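Long-range contact in GH127 beta-L-arabinofuranoside (Geobacillus stearothermophilus, PDB 4QK0), which probably hydrolyses beta-L-arabinofuranosides, releasing L-arabinose, as a glycoside hydrolase of family 127: residues P568-L573 against A600-E605. Residues are numbered along the deposited sequence; the frame is centred on the assembly and turned at random.
Sequences PNLANL and AERVDE
In the antiparallel beta hairpin formed by strands 574-586 and 593-603 of the C-terminal beta domain, the loop entering the first strand, 568-573, folds against 600-605, the last residues of the second strand and the loop that follows. Arg-602, its chain extended from CG to NE, reaches into the 568-573 loop and turns its guanidinium to the backbone carbonyls. Arg-602 NH1 donates to Asn-569 O (2.9 Å, 155°), which lies in the guanidinium plane and also accepts from Asn-572 N. Arg-602 NH2 makes a weak bond to Pro-568 O at 3.0 Å and another hydrogen bond to Asn-566 O. Leu-573 CG sits over the centre of one guanidinium face, while Leu-573 CD2 packs on Ala-600 CB at 3.7 Å. An alanine in place of Arg-602 would remove the guanidinium donors and probably loosen the turn around Asn-569. Farther along, Asn-572, with CG anti to the backbone N, pairs its side-chain amide with both N-H and C=O of Val-603, the last strand residue: OD1 takes Val-603 N from above its carbonyl plane at 3.1 Å. At the dimer interface, Asn-569 ND2 donates to Pro-541 O of the second subunit and only weakly to Glu-605 OE1, which is also bonded to Gln-542 NE2 of that subunit. A water links Glu-605 OE1 to Asn-572 ND2, whose other bond, nearly straight at 172°, meets a lone pair of Val-603 O at 3.1 Å.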
loop_
_atom_site.group_PDB
_atom_site.type_symbol
_atom_site.label_atom_id
_atom_site.label_comp_id
_atom_site.label_asym_id
_atom_site.label_seq_id
_atom_site.Cartn_x
_atom_site.Cartn_y
_atom_site.Cartn_z
ATOM N N PRO A 568 -22.157 -0.812 6.282
ATOM C CA PRO A 568 -20.708 -0.744 6.295
ATOM C C PRO A 568 -20.042 -2.081 6.528
ATOM O O PRO A 568 -20.699 -3.119 6.685
ATOM C CB PRO A 568 -20.421 0.246 7.446
ATOM C CG PRO A 568 -21.610 0.150 8.348
ATOM C CD PRO A 568 -22.746 -0.476 7.601
ATOM N N ASN A 569 -18.723 -2.047 6.458
ATOM C CA ASN A 569 -17.862 -3.223 6.639
ATOM C C ASN A 569 -18.114 -4.331 5.631
ATOM O O ASN A 569 -18.514 -5.449 5.976
ATOM C CB ASN A 569 -17.940 -3.752 8.091
ATOM C CG ASN A 569 -16.803 -4.698 8.404
ATOM O OD1 ASN A 569 -16.027 -5.054 7.504
ATOM N ND2 ASN A 569 -16.680 -5.102 9.675
ATOM N N LEU A 570 -17.887 -4.012 4.369
ATOM C CA LEU A 570 -18.216 -4.954 3.291
ATOM C C LEU A 570 -17.241 -6.115 3.281
ATOM O O LEU A 570 -17.564 -7.164 2.767
ATOM C CB LEU A 570 -18.286 -4.259 1.930
ATOM C CG LEU A 570 -19.341 -3.160 1.820
ATOM C CD1 LEU A 570 -19.185 -2.410 0.510
ATOM C CD2 LEU A 570 -20.727 -3.710 1.927
ATOM N N ALA A 571 -16.070 -5.953 3.868
ATOM C CA ALA A 571 -15.145 -7.114 4.058
ATOM C C ALA A 571 -15.786 -8.197 4.908
ATOM O O ALA A 571 -15.553 -9.385 4.691
ATOM C CB ALA A 571 -13.844 -6.664 4.698
ATOM N N ASN A 572 -16.676 -7.805 5.825
ATOM C CA ASN A 572 -17.427 -8.747 6.683
ATOM C C ASN A 572 -18.764 -9.199 6.050
ATOM O O ASN A 572 -19.846 -9.177 6.688
ATOM C CB ASN A 572 -17.691 -8.072 8.035
ATOM C CG ASN A 572 -18.368 -8.988 9.015
ATOM O OD1 ASN A 572 -18.012 -10.175 9.160
ATOM N ND2 ASN A 572 -19.343 -8.446 9.717
ATOM N N LEU A 573 -18.699 -9.510 4.762
ATOM C CA LEU A 573 -19.825 -10.062 3.994
ATOM C C LEU A 573 -19.268 -11.240 3.271
ATOM O O LEU A 573 -18.232 -11.135 2.617
ATOM C CB LEU A 573 -20.340 -9.108 2.931
ATOM C CG LEU A 573 -21.637 -8.335 3.149
ATOM C CD1 LEU A 573 -21.931 -7.518 1.903
ATOM C CD2 LEU A 573 -22.813 -9.225 3.414
ATOM N N ALA A 600 -26.485 -13.142 1.732
ATOM C CA ALA A 600 -25.140 -13.378 2.215
ATOM C C ALA A 600 -25.111 -13.555 3.750
ATOM O O ALA A 600 -26.150 -13.570 4.407
ATOM C CB ALA A 600 -24.265 -12.206 1.810
ATOM N N GLU A 601 -23.909 -13.684 4.287
ATOM C CA GLU A 601 -23.675 -13.847 5.706
ATOM C C GLU A 601 -22.690 -12.826 6.217
ATOM O O GLU A 601 -21.705 -12.539 5.555
ATOM C CB GLU A 601 -23.062 -15.208 5.974
ATOM C CG GLU A 601 -23.993 -16.354 5.755
ATOM C CD GLU A 601 -23.376 -17.707 6.128
ATOM O OE1 GLU A 601 -22.342 -17.744 6.856
ATOM O OE2 GLU A 601 -23.929 -18.726 5.670
ATOM N N ARG A 602 -22.967 -12.306 7.409
ATOM C CA ARG A 602 -22.043 -11.488 8.163
ATOM C C ARG A 602 -21.657 -12.131 9.499
ATOM O O ARG A 602 -22.432 -12.829 10.129
ATOM C CB ARG A 602 -22.669 -10.172 8.494
ATOM C CG ARG A 602 -23.063 -9.318 7.319
ATOM C CD ARG A 602 -23.316 -7.941 7.852
ATOM N NE ARG A 602 -23.392 -6.912 6.829
ATOM C CZ ARG A 602 -22.365 -6.176 6.422
ATOM N NH1 ARG A 602 -21.126 -6.407 6.842
ATOM N NH2 ARG A 602 -22.569 -5.234 5.540
ATOM N N VAL A 603 -20.445 -11.861 9.927
ATOM C CA VAL A 603 -20.040 -12.217 11.273
ATOM C C VAL A 603 -20.669 -11.237 12.249
ATOM O O VAL A 603 -20.655 -10.033 12.028
ATOM C CB VAL A 603 -18.502 -12.213 11.403
ATOM C CG1 VAL A 603 -18.055 -12.441 12.836
ATOM C CG2 VAL A 603 -17.942 -13.302 10.489
ATOM N N ASP A 604 -21.168 -11.767 13.345
ATOM C CA ASP A 604 -21.813 -10.966 14.388
ATOM C C ASP A 604 -20.786 -10.257 15.267
ATOM O O ASP A 604 -19.991 -10.895 15.943
ATOM C CB ASP A 604 -22.709 -11.881 15.224
ATOM C CG ASP A 604 -23.684 -11.131 16.133
ATOM O OD1 ASP A 604 -23.546 -9.917 16.404
ATOM O OD2 ASP A 604 -24.632 -11.806 16.573
ATOM N N GLU A 605 -20.790 -8.924 15.205
ATOM C CA GLU A 605 -19.924 -8.081 16.048
ATOM C C GLU A 605 -20.532 -7.955 17.458
ATOM O O GLU A 605 -19.793 -7.869 18.424
ATOM C CB GLU A 605 -19.684 -6.672 15.452
ATOM C CG GLU A 605 -19.342 -6.609 13.968
ATOM C CD GLU A 605 -18.730 -5.270 13.545
ATOM O OE1 GLU A 605 -18.744 -4.900 12.312
ATOM O OE2 GLU A 605 -18.240 -4.585 14.469
HETATM O O HOH W 1 -20.448 -6.140 10.303
#